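Local coordinates for protein predicted acyltransferase with acyl-CoA N-acyltransferase domain (Escherichia coli, PDB 4RS2) that binds coenzyme A and probably transfers acyl groups as a GNAT-family N-acyltransferase; when overexpressed, it suppresses gene silencing by small RNAs, at residues L34-E39 with A94-Y99; S76-Q81 with G172-H177; V125-P130 with E154-V159; H144-R149 with N168-L173. All coordinates share one frame; numbering follows the deposited sequence.

Contact 1: residues L34-E39 with A94-Y99. With COA (coenzyme A), chain C.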
# COMPACT_ATOMS: atom_id res chain seq x y z
N LEU A 34 1.35 9.73 -8.91
CA LEU A 34 0.21 9.82 -8.00
C LEU A 34 -0.74 10.94 -8.41
O LEU A 34 -1.96 10.77 -8.33
CB LEU A 34 0.69 10.00 -6.54
CG LEU A 34 1.47 8.77 -6.01
CD1 LEU A 34 2.02 9.03 -4.63
CD2 LEU A 34 0.63 7.52 -6.04
N ARG A 35 -0.20 12.05 -8.89
CA ARG A 35 -1.07 13.14 -9.32
C ARG A 35 -1.89 12.83 -10.54
O ARG A 35 -3.03 13.30 -10.69
CB ARG A 35 -0.26 14.40 -9.56
CG ARG A 35 0.28 15.01 -8.29
CD ARG A 35 1.03 16.31 -8.50
NE ARG A 35 1.44 16.85 -7.21
CZ ARG A 35 0.74 17.73 -6.49
NH1 ARG A 35 -0.38 18.25 -6.95
NH2 ARG A 35 1.19 18.10 -5.29
N ARG A 36 -1.30 12.03 -11.43
CA ARG A 36 -1.98 11.68 -12.67
C ARG A 36 -2.92 10.49 -12.54
O ARG A 36 -3.84 10.37 -13.32
CB ARG A 36 -0.99 11.51 -13.83
CG ARG A 36 -0.05 10.33 -13.80
CD ARG A 36 0.76 10.27 -15.11
NE ARG A 36 1.73 9.18 -15.10
CZ ARG A 36 2.99 9.27 -14.65
NH1 ARG A 36 3.47 10.41 -14.18
NH2 ARG A 36 3.78 8.22 -14.69
N SER A 37 -2.70 9.66 -11.51
CA SER A 37 -3.44 8.41 -11.32
C SER A 37 -4.69 8.48 -10.47
O SER A 37 -5.58 7.63 -10.61
CB SER A 37 -2.53 7.36 -10.71
OG SER A 37 -1.50 7.03 -11.61
N PHE A 38 -4.78 9.48 -9.59
CA PHE A 38 -5.90 9.64 -8.73
C PHE A 38 -6.73 10.83 -9.14
O PHE A 38 -6.28 11.67 -9.90
CB PHE A 38 -5.45 9.72 -7.26
CG PHE A 38 -4.89 8.42 -6.77
CD1 PHE A 38 -5.72 7.45 -6.29
CD2 PHE A 38 -3.54 8.15 -6.85
CE1 PHE A 38 -5.24 6.23 -5.86
CE2 PHE A 38 -3.04 6.92 -6.45
CZ PHE A 38 -3.89 5.96 -5.96
N GLU A 39 -7.95 10.86 -8.61
CA GLU A 39 -8.93 11.91 -8.92
C GLU A 39 -8.58 13.27 -8.26
O GLU A 39 -9.11 14.30 -8.66
CB GLU A 39 -10.34 11.44 -8.50
CG GLU A 39 -10.96 10.36 -9.42
CD GLU A 39 -12.20 9.66 -8.83
OE1 GLU A 39 -12.22 9.33 -7.62
OE2 GLU A 39 -13.16 9.39 -9.59
N ALA A 94 -0.73 2.40 -7.02
CA ALA A 94 -0.99 2.96 -8.33
C ALA A 94 -0.14 2.36 -9.42
O ALA A 94 1.03 2.09 -9.21
CB ALA A 94 -0.77 4.46 -8.29
N VAL A 95 -0.78 2.16 -10.56
CA VAL A 95 -0.06 1.77 -11.77
C VAL A 95 -0.44 2.74 -12.88
O VAL A 95 -1.62 3.07 -13.07
CB VAL A 95 -0.38 0.32 -12.14
CG1 VAL A 95 0.19 -0.02 -13.51
CG2 VAL A 95 0.12 -0.63 -11.07
N ASP A 96 0.59 3.22 -13.60
CA ASP A 96 0.38 4.16 -14.71
C ASP A 96 -0.59 3.55 -15.71
O ASP A 96 -0.49 2.40 -16.04
CB ASP A 96 1.71 4.47 -15.37
CG ASP A 96 1.60 5.60 -16.39
OD1 ASP A 96 0.79 5.51 -17.35
OD2 ASP A 96 2.39 6.57 -16.32
N GLU A 97 -1.54 4.36 -16.17
CA GLU A 97 -2.57 3.89 -17.10
C GLU A 97 -1.95 3.14 -18.30
O GLU A 97 -2.54 2.18 -18.80
CB GLU A 97 -3.46 5.07 -17.53
CG GLU A 97 -4.76 4.65 -18.21
CD GLU A 97 -5.81 5.75 -18.26
OE1 GLU A 97 -5.70 6.77 -17.53
OE2 GLU A 97 -6.78 5.58 -19.04
N LYS A 98 -0.75 3.53 -18.75
CA LYS A 98 -0.06 2.84 -19.88
C LYS A 98 0.35 1.39 -19.61
O LYS A 98 0.67 0.62 -20.56
CB LYS A 98 1.21 3.57 -20.27
CG LYS A 98 1.02 5.03 -20.66
CD LYS A 98 2.33 5.66 -21.13
CE LYS A 98 2.22 7.18 -21.35
NZ LYS A 98 1.13 7.75 -22.20
N TYR A 99 0.37 1.01 -18.33
CA TYR A 99 0.81 -0.30 -17.94
C TYR A 99 -0.24 -1.08 -17.19
O TYR A 99 0.07 -2.12 -16.62
CB TYR A 99 2.09 -0.18 -17.10
CG TYR A 99 3.28 0.27 -17.90
CD1 TYR A 99 3.53 1.61 -18.14
CD2 TYR A 99 4.14 -0.67 -18.45
CE1 TYR A 99 4.61 2.00 -18.90
CE2 TYR A 99 5.23 -0.29 -19.20
CZ TYR A 99 5.46 1.05 -19.43
OH TYR A 99 6.55 1.42 -20.18
N1A COA C . -11.46 -3.49 -9.35
C2A COA C . -11.31 -4.83 -9.14
N3A COA C . -10.24 -5.51 -9.58
C4A COA C . -9.25 -4.86 -10.24
C5A COA C . -9.34 -3.43 -10.49
C6A COA C . -10.53 -2.75 -9.99
N6A COA C . -10.65 -1.42 -10.19
N7A COA C . -8.23 -3.07 -11.16
C8A COA C . -7.49 -4.18 -11.32
N9A COA C . -8.10 -5.24 -10.81
C1B COA C . -7.59 -6.61 -10.76
C2B COA C . -7.10 -7.18 -12.08
O2B COA C . -8.18 -7.60 -12.92
C3B COA C . -6.22 -8.30 -11.59
O3B COA C . -7.03 -9.41 -11.19
P3B COA C . -6.41 -10.88 -10.92
O7A COA C . -4.90 -10.76 -10.88
O8A COA C . -7.04 -11.38 -9.68
O9A COA C . -6.89 -11.66 -12.10
C4B COA C . -5.58 -7.70 -10.34
O4B COA C . -6.41 -6.60 -9.94
C5B COA C . -4.16 -7.22 -10.56
O5B COA C . -4.12 -6.39 -11.72
P1A COA C . -2.80 -5.60 -12.21
O1A COA C . -2.68 -5.69 -13.70
O2A COA C . -1.69 -6.01 -11.29
O3A COA C . -3.17 -4.07 -11.83
P2A COA C . -3.68 -2.88 -12.77
O4A COA C . -2.67 -2.50 -13.78
O5A COA C . -5.06 -3.17 -13.32
O6A COA C . -3.72 -1.71 -11.67
CBP COA C . -4.76 -0.21 -10.07
CCP COA C . -4.79 -1.58 -10.73
CDP COA C . -5.93 -0.06 -9.11
CEP COA C . -3.46 -0.13 -9.30
CAP COA C . -4.82 0.84 -11.20
OAP COA C . -6.04 0.71 -11.96
C9P COA C . -4.68 2.27 -10.73
O9P COA C . -3.57 2.77 -10.49
N8P COA C . -5.81 2.96 -10.66
C7P COA C . -5.82 4.37 -10.32
C6P COA C . -5.79 4.55 -8.81
C5P COA C . -7.08 4.05 -8.23
O5P COA C . -7.14 2.97 -7.66
N4P COA C . -8.13 4.85 -8.35
C3P COA C . -9.41 4.57 -7.73
C2P COA C . -9.89 5.79 -6.94
S1P COA C . -10.65 5.29 -5.37
O HOH W 1 -3.88 8.00 -15.52
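Ser-37 and Asp-96 mark where the two backbones come nearest, yet their CA atoms are still 6.6 Å apart, so side chains must bridge the gap. Phe-38 is the first residue to leave helical angles, and Asp-96 begins the turn after the strand. Leu-34 and Ser-37 of the last turn of helix 27-37, and Phe-38 just beyond it, lean on Ala-94 near the end of strand 87-95. Ala-94 suits this place because its single methyl can take three neighbours: Phe-38 CE2 comes within 3.8 Å of Ala-94 CB, with Leu-34 CD2 and Ser-37 CB a little farther off. The Phe-38 ring lays one face over coenzyme A, its CE1 3.4 Å from C6P of the pantetheine arm. Val-95 N adds a nearly straight hydrogen bond of 2.9 Å (170°) to coenzyme A O9P, the strand-like pairing with pantetheine expected of a GNAT fold.

Exposed Arg-36, in the conformer described, one of two deposited, forms a salt bridge with the buried Asp-96. Its chain, extended from CG to NE, brings two nitrogens side-on to Asp-96 OD2: NE at 3.0 Å from above the carboxylate plane (55° out of it), NH2 at 2.7 Å on the anti side, near the plane. Asp-96 OD1 uses its anti lone pair to accept from Lys-98 N, an Asx turn that steadies the carboxylate.

Leu-34 continues onto Ala-44 and Val-47 of helix 42-53, and Val-95 packs on Leu-104 and Ala-105 of helix 104-118. The contact thus joins helix 27-37 to the central sheet beside the cofactor.

Contact 2: residues S76-Q81 with G172-H177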
# COMPACT_ATOMS: atom_id res chain seq x y z
N SER A 76 2.80 2.47 5.79
CA SER A 76 3.09 3.37 6.91
C SER A 76 2.65 2.68 8.19
O SER A 76 1.82 1.77 8.12
CB SER A 76 2.37 4.70 6.69
OG SER A 76 1.00 4.50 6.50
N PRO A 77 3.17 3.10 9.35
CA PRO A 77 2.85 2.37 10.57
C PRO A 77 1.43 2.58 11.04
O PRO A 77 0.89 3.68 10.89
CB PRO A 77 3.82 2.94 11.61
CG PRO A 77 4.15 4.28 11.08
CD PRO A 77 4.02 4.27 9.60
N VAL A 78 0.83 1.54 11.60
CA VAL A 78 -0.50 1.68 12.23
C VAL A 78 -0.38 1.07 13.62
O VAL A 78 0.45 0.18 13.82
CB VAL A 78 -1.64 1.01 11.43
CG1 VAL A 78 -1.71 1.59 10.03
CG2 VAL A 78 -1.50 -0.51 11.38
N ASP A 79 -1.14 1.58 14.60
CA ASP A 79 -1.13 1.00 15.92
C ASP A 79 -2.49 0.40 16.16
O ASP A 79 -3.46 0.79 15.54
CB ASP A 79 -0.84 2.04 17.00
CG ASP A 79 0.53 2.65 16.84
OD1 ASP A 79 1.54 1.90 16.73
OD2 ASP A 79 0.59 3.89 16.85
N VAL A 80 -2.56 -0.58 17.07
CA VAL A 80 -3.84 -1.21 17.35
C VAL A 80 -4.17 -1.02 18.79
O VAL A 80 -3.43 -1.44 19.65
CB VAL A 80 -3.83 -2.70 17.04
CG1 VAL A 80 -5.24 -3.26 17.21
CG2 VAL A 80 -3.31 -2.94 15.64
N GLN A 81 -5.25 -0.30 19.04
CA GLN A 81 -5.66 0.01 20.40
C GLN A 81 -4.48 0.75 21.07
O GLN A 81 -4.17 0.58 22.25
CB GLN A 81 -6.14 -1.28 21.11
CG GLN A 81 -7.32 -1.07 22.05
CD GLN A 81 -8.32 -2.23 22.03
OE1 GLN A 81 -9.53 -2.01 21.96
NE2 GLN A 81 -7.83 -3.46 22.07
N GLY A 172 -9.94 -4.24 17.78
CA GLY A 172 -10.17 -2.85 18.09
C GLY A 172 -9.80 -1.86 17.01
O GLY A 172 -9.77 -2.19 15.83
N LEU A 173 -9.50 -0.64 17.44
CA LEU A 173 -9.21 0.45 16.54
C LEU A 173 -7.78 0.44 16.05
O LEU A 173 -6.82 0.51 16.84
CB LEU A 173 -9.52 1.79 17.22
CG LEU A 173 -9.11 3.02 16.42
CD1 LEU A 173 -9.93 3.17 15.15
CD2 LEU A 173 -9.31 4.22 17.32
N VAL A 174 -7.65 0.38 14.72
CA VAL A 174 -6.38 0.44 14.05
C VAL A 174 -6.21 1.89 13.64
O VAL A 174 -7.00 2.41 12.85
CB VAL A 174 -6.35 -0.47 12.80
CG1 VAL A 174 -5.04 -0.31 12.07
CG2 VAL A 174 -6.67 -1.91 13.19
N GLU A 175 -5.19 2.56 14.17
CA GLU A 175 -4.94 3.96 13.90
C GLU A 175 -3.80 4.19 12.93
O GLU A 175 -2.68 3.70 13.13
CB GLU A 175 -4.65 4.68 15.21
CG GLU A 175 -5.90 5.03 16.02
CD GLU A 175 -6.39 6.44 15.78
OE1 GLU A 175 -6.69 6.82 14.64
OE2 GLU A 175 -6.49 7.17 16.77
N TYR A 176 -4.09 4.95 11.88
CA TYR A 176 -3.08 5.36 10.90
C TYR A 176 -2.46 6.66 11.43
O TYR A 176 -2.94 7.28 12.37
CB TYR A 176 -3.70 5.65 9.54
CG TYR A 176 -4.16 4.49 8.68
CD1 TYR A 176 -5.27 3.74 9.03
CD2 TYR A 176 -3.57 4.24 7.46
CE1 TYR A 176 -5.71 2.69 8.21
CE2 TYR A 176 -4.00 3.21 6.64
CZ TYR A 176 -5.08 2.44 7.02
OH TYR A 176 -5.57 1.44 6.23
N HIS A 177 -1.36 7.07 10.82
CA HIS A 177 -0.75 8.32 11.17
C HIS A 177 -1.71 9.46 10.83
O HIS A 177 -2.56 9.35 9.92
CB HIS A 177 0.50 8.48 10.36
CG HIS A 177 1.31 9.65 10.75
ND1 HIS A 177 1.19 10.87 10.13
CD2 HIS A 177 2.20 9.82 11.76
CE1 HIS A 177 2.01 11.73 10.71
NE2 HIS A 177 2.63 11.12 11.70
O HOH W 2 -0.13 5.29 8.92
O HOH W 3 -0.61 4.97 14.47
O HOH W 4 -10.04 -0.10 20.24
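Val-78 and Tyr-176 lie side by side and point the same way, with the valine methyl CG1 above the centre of the tyrosine ring. This is a CH-pi contact: Val-78 CG1 sits 4.1 Å from the Tyr-176 ring centroid and only 13° off the ring normal. Its other methyl reaches across to the neighbouring strand, where Val-78 CG2 meets Val-174 CG1 at 3.6 Å with the two side chains crossing obliquely. Val-80 pairs with Val-174 in a non-hydrogen-bonded antiparallel pair. Valines suit such positions, since their methyls pack together over one face of the sheet while the beta branch accords with extended backbone.

Asp-79 and Glu-175 occupy the other face and form the hydrogen-bonded pair: Asp-79 N gives to Glu-175 O at 3.0 Å, and Glu-175 N returns to Asp-79 O at 2.8 Å. Past them Gln-81 leaves the strand with positive phi, yet its N still donates to Leu-173 O at 2.8 Å, almost straight. A glycine fits at 172, since its backbone angles and the nearness of Gln-81 OE1 leave no room for a CB.

Waters bridge the strands: one links Asp-79 OD2 to Glu-175 O, and at the Gln-81 end another links OE1 to Leu-173 N. The pairing is therefore two-faced: Val-174 and Tyr-176 pack on Val-125 and Phe-157 of strands 123-127 and 157-161, Val-78 and Val-80 on Trp-87, while Asp-79 and Glu-175 line the partly exposed face.

Contact 3: residues V125-P130 with E154-V159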
# COMPACT_ATOMS: atom_id res chain seq x y z
N VAL A 125 -2.86 -3.72 6.90
CA VAL A 125 -4.26 -3.32 6.66
C VAL A 125 -4.31 -2.43 5.44
O VAL A 125 -3.28 -1.85 5.03
CB VAL A 125 -4.92 -2.60 7.88
CG1 VAL A 125 -4.85 -3.48 9.09
CG2 VAL A 125 -4.25 -1.26 8.18
N THR A 126 -5.49 -2.30 4.87
CA THR A 126 -5.69 -1.38 3.76
C THR A 126 -7.17 -1.03 3.68
O THR A 126 -8.03 -1.69 4.26
CB THR A 126 -5.17 -1.95 2.42
OG1 THR A 126 -4.99 -0.89 1.48
CG2 THR A 126 -6.16 -3.01 1.83
N LEU A 127 -7.44 0.07 2.99
CA LEU A 127 -8.80 0.57 2.81
C LEU A 127 -9.06 0.72 1.33
O LEU A 127 -8.38 1.50 0.64
CB LEU A 127 -8.94 1.91 3.52
CG LEU A 127 -10.34 2.51 3.54
CD1 LEU A 127 -11.26 1.68 4.44
CD2 LEU A 127 -10.25 3.91 4.10
N GLY A 128 -10.04 -0.01 0.81
CA GLY A 128 -10.31 0.01 -0.60
C GLY A 128 -11.35 -1.02 -0.98
O GLY A 128 -11.90 -1.71 -0.14
N ASP A 129 -11.60 -1.11 -2.26
CA ASP A 129 -12.60 -2.00 -2.78
C ASP A 129 -12.20 -3.45 -2.51
O ASP A 129 -11.16 -3.89 -2.97
CB ASP A 129 -12.72 -1.75 -4.30
CG ASP A 129 -13.94 -2.41 -4.91
OD1 ASP A 129 -14.49 -3.40 -4.34
OD2 ASP A 129 -14.34 -1.92 -5.99
N PRO A 130 -13.06 -4.21 -1.81
CA PRO A 130 -12.68 -5.61 -1.57
C PRO A 130 -12.60 -6.43 -2.86
O PRO A 130 -11.90 -7.43 -2.90
CB PRO A 130 -13.77 -6.15 -0.65
CG PRO A 130 -14.77 -5.08 -0.52
CD PRO A 130 -14.24 -3.81 -1.06
N GLU A 154 -16.77 -0.05 7.02
CA GLU A 154 -16.86 -1.46 7.42
C GLU A 154 -16.79 -2.43 6.24
O GLU A 154 -16.39 -3.58 6.41
CB GLU A 154 -18.07 -1.71 8.29
CG GLU A 154 -19.36 -1.27 7.69
CD GLU A 154 -20.44 -1.20 8.73
OE1 GLU A 154 -20.53 -2.14 9.57
OE2 GLU A 154 -21.18 -0.19 8.69
N SER A 155 -17.15 -1.96 5.05
CA SER A 155 -17.12 -2.83 3.89
C SER A 155 -15.82 -2.76 3.11
O SER A 155 -15.62 -3.59 2.23
CB SER A 155 -18.26 -2.50 2.93
OG SER A 155 -17.99 -1.29 2.24
N ALA A 156 -14.95 -1.78 3.42
CA ALA A 156 -13.72 -1.52 2.67
C ALA A 156 -12.45 -1.72 3.50
O ALA A 156 -11.36 -1.86 2.94
CB ALA A 156 -13.74 -0.10 2.12
N PHE A 157 -12.56 -1.71 4.83
CA PHE A 157 -11.36 -1.88 5.66
C PHE A 157 -11.00 -3.34 5.73
O PHE A 157 -11.84 -4.19 6.05
CB PHE A 157 -11.53 -1.29 7.05
CG PHE A 157 -10.25 -1.22 7.84
CD1 PHE A 157 -9.12 -0.62 7.30
CD2 PHE A 157 -10.17 -1.71 9.13
CE1 PHE A 157 -7.97 -0.52 8.01
CE2 PHE A 157 -8.98 -1.60 9.85
CZ PHE A 157 -7.88 -1.01 9.28
N GLN A 158 -9.75 -3.64 5.35
CA GLN A 158 -9.30 -5.03 5.20
C GLN A 158 -7.94 -5.29 5.81
O GLN A 158 -7.17 -4.38 6.10
CB GLN A 158 -9.26 -5.36 3.69
CG GLN A 158 -10.64 -5.34 3.02
CD GLN A 158 -10.59 -5.23 1.52
OE1 GLN A 158 -10.38 -6.21 0.81
NE2 GLN A 158 -10.80 -4.02 1.02
N VAL A 159 -7.65 -6.58 6.00
CA VAL A 159 -6.42 -6.98 6.65
C VAL A 159 -5.84 -8.24 6.00
O VAL A 159 -6.58 -9.11 5.50
CB VAL A 159 -6.66 -7.23 8.15
CG1 VAL A 159 -7.62 -8.39 8.36
CG2 VAL A 159 -5.35 -7.42 8.89
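Val-125, Thr-126 and Leu-127 pair antiparallel with Val-159, Gln-158 and Phe-157, joining strand 123-127 to strand 157-161 in the mixed sheet of the GNAT fold. The short strand axes run 155° apart, so the ribbons are twisted against each other.

Backbone hydrogen bonds set the register. Thr-126 and Gln-158 form the hydrogen-bonded pair, with Thr-126 N to Gln-158 O at 2.9 Å and Gln-158 N to Thr-126 O at 2.8 Å; the latter donor lies nearly on the line of the carbonyl. Beyond the strand, Gly-128 N continues the series to Ala-156 O.

Apolar packing fills the face carrying Val-125, Leu-127, Phe-157 and Val-159. CG of Phe-157 stands anti to its backbone N (chi1 -170°), and the ring reaches back across Val-125, bringing Phe-157 CZ to 3.6 Å from Val-125 CB. Leu-127 CD1 tucks against Ala-156 CB at 3.8 Å, a place for a small methyl. Val-174 of strand 172-175 touches both Val-125 and Phe-157. The Gln-158 side chain crosses Pro-130 at about a right angle, a packing contact with OE1 3.4 Å from Pro-130 CA.

Polar side chains include Thr-126 and Gln-158 on the other face, where Thr-126 OG1 is bonded to Met-90 O. Separately, Asp-129, whose side chain is about 5 Å from coenzyme A, serves as N-cap of helix 130-133 through OD1 to Ala-131 N. Two donors meet Ala-156 O from opposite faces of its carbonyl plane: Gly-128 N at 3.1 Å and Gln-158 NE2 at 2.9 Å.

Contact 4: residues H144-R149 with N168-L173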
# COMPACT_ATOMS: atom_id res chain seq x y z
N HIS A 144 -12.66 -9.84 11.85
CA HIS A 144 -11.65 -10.06 12.88
C HIS A 144 -11.77 -9.01 13.97
O HIS A 144 -10.86 -8.84 14.78
CB HIS A 144 -10.26 -9.98 12.27
CG HIS A 144 -9.96 -11.05 11.27
ND1 HIS A 144 -9.36 -12.24 11.61
CD2 HIS A 144 -10.18 -11.10 9.94
CE1 HIS A 144 -9.19 -12.96 10.52
NE2 HIS A 144 -9.69 -12.30 9.50
N ASP A 145 -12.90 -8.30 14.01
CA ASP A 145 -13.12 -7.25 15.03
C ASP A 145 -12.04 -6.16 15.01
O ASP A 145 -11.56 -5.73 16.06
CB ASP A 145 -13.30 -7.84 16.45
CG ASP A 145 -14.69 -8.46 16.64
OD1 ASP A 145 -15.47 -8.50 15.66
OD2 ASP A 145 -15.00 -8.93 17.76
N LEU A 146 -11.67 -5.75 13.80
CA LEU A 146 -10.75 -4.64 13.57
C LEU A 146 -11.45 -3.56 12.76
O LEU A 146 -12.20 -3.85 11.82
CB LEU A 146 -9.53 -5.15 12.82
CG LEU A 146 -8.64 -6.11 13.60
CD1 LEU A 146 -7.74 -6.87 12.63
CD2 LEU A 146 -7.81 -5.33 14.62
N ARG A 147 -11.25 -2.30 13.14
CA ARG A 147 -11.87 -1.18 12.46
C ARG A 147 -10.87 -0.04 12.38
O ARG A 147 -9.89 -0.02 13.11
CB ARG A 147 -13.10 -0.70 13.22
CG ARG A 147 -12.78 -0.13 14.60
CD ARG A 147 -14.04 0.18 15.41
NE ARG A 147 -13.71 0.85 16.67
CZ ARG A 147 -13.51 2.16 16.80
NH1 ARG A 147 -13.63 2.97 15.76
NH2 ARG A 147 -13.21 2.67 17.98
N CYS A 148 -11.12 0.87 11.44
CA CYS A 148 -10.35 2.10 11.32
C CYS A 148 -11.23 3.22 11.87
O CYS A 148 -12.34 2.97 12.28
CB CYS A 148 -9.90 2.39 9.90
SG CYS A 148 -11.20 2.79 8.72
N ARG A 149 -10.73 4.45 11.88
CA ARG A 149 -11.47 5.55 12.55
C ARG A 149 -12.50 6.26 11.72
O ARG A 149 -13.26 7.07 12.27
CB ARG A 149 -10.47 6.61 13.06
CG ARG A 149 -9.78 7.43 11.98
CD ARG A 149 -9.07 8.65 12.56
NE ARG A 149 -10.03 9.73 12.81
CZ ARG A 149 -9.73 10.91 13.34
NH1 ARG A 149 -8.48 11.18 13.70
NH2 ARG A 149 -10.69 11.81 13.52
N ASN A 168 -4.88 -13.27 15.85
CA ASN A 168 -5.55 -13.89 17.01
C ASN A 168 -5.35 -13.09 18.27
O ASN A 168 -4.22 -12.85 18.68
CB ASN A 168 -5.13 -15.35 17.17
CG ASN A 168 -5.52 -16.20 15.98
OD1 ASN A 168 -6.53 -15.93 15.32
ND2 ASN A 168 -4.75 -17.24 15.69
N GLY A 169 -6.46 -12.65 18.86
CA GLY A 169 -6.44 -11.87 20.07
C GLY A 169 -6.15 -10.39 19.86
O GLY A 169 -5.94 -9.66 20.83
N VAL A 170 -6.10 -9.94 18.61
CA VAL A 170 -5.81 -8.55 18.30
C VAL A 170 -7.08 -7.96 17.72
O VAL A 170 -7.49 -8.36 16.63
CB VAL A 170 -4.66 -8.39 17.29
CG1 VAL A 170 -4.45 -6.91 17.01
CG2 VAL A 170 -3.36 -9.06 17.77
N THR A 171 -7.68 -7.02 18.44
CA THR A 171 -8.96 -6.42 18.04
C THR A 171 -8.97 -4.94 18.36
O THR A 171 -8.11 -4.44 19.11
CB THR A 171 -10.14 -7.07 18.81
OG1 THR A 171 -9.99 -6.81 20.22
CG2 THR A 171 -10.20 -8.53 18.57
N GLY A 172 -9.94 -4.24 17.78
CA GLY A 172 -10.17 -2.85 18.09
C GLY A 172 -9.80 -1.86 17.01
O GLY A 172 -9.77 -2.19 15.83
N LEU A 173 -9.50 -0.64 17.44
CA LEU A 173 -9.21 0.45 16.54
C LEU A 173 -7.78 0.44 16.05
O LEU A 173 -6.82 0.51 16.84
CB LEU A 173 -9.52 1.79 17.22
CG LEU A 173 -9.11 3.02 16.42
CD1 LEU A 173 -9.93 3.17 15.15
CD2 LEU A 173 -9.31 4.22 17.32
O HOH W 5 -8.84 -10.46 15.57
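His-144 meets Thr-171 through its backbone, the carbonyl oxygen His-144 O lying 3.9 Å from Thr-171 CG2. Its ring turns elsewhere, NE2 bonding to Glu-139 OE1. Asp-145 follows with positive phi and psi, a kink that presents its carbonyl to the partner: Gly-172 N donates to Asp-145 O at 2.8 Å, nearly straight at 171°. Asp-145 CB also rests on the threonine methyl, at 3.8 Å from Thr-171 CG2, and the residue is exposed.

Leu-146 and Arg-147 pair in parallel with Gly-172 and Leu-173. The Leu-146 side chain bends back over the loop before the glycine, with CD2 3.7 Å from Val-170 O. Arg-147 N closes the register by donating to Gly-172 O at 3.1 Å. Although CG of Arg-147 sits between the backbone N and carbonyl carbon (chi1 64°), the extended chain beyond it carries the guanidinium across Leu-173. One face of that group covers the leucine, Leu-173 CB standing 3.8 Å above the guanidinium plane, offset toward the rim of that group; a long aliphatic arm with a charged end suits this surface strip. Cys-148 offers its backbone, C being 3.5 Å from Leu-173 CD1, and Arg-149 CB also approaches Leu-173 CD1.

Strand 172-175 thus lies between strand 146-147 and strand 69-80, and a further backbone bond joins Arg-147 to Val-174. Leu-146 also packs on Trp-87 of strand 87-95, and Cys-148 on Phe-157 of strand 157-161.

In the fold
Contact 1 is buried and stands apart, its centre 20 Å or more from the others; it alone directly lines the pantetheine arm of coenzyme A and includes a salt bridge. Contacts 2 and 3 are partly buried strand pairings of the same sheet and touch each other, the Tyr-176 hydroxyl packing on Val-125 and Phe-157. Contact 4 is the surface member, yet shares Gly-172 and Leu-173 with contact 2, so strand 172-175 is held on one edge antiparallel and on the other parallel. Phe-157 of contact 3 touches contacts 2 and 4 alike, while the charged residues of contacts 2 and 4 lie on their exposed sides.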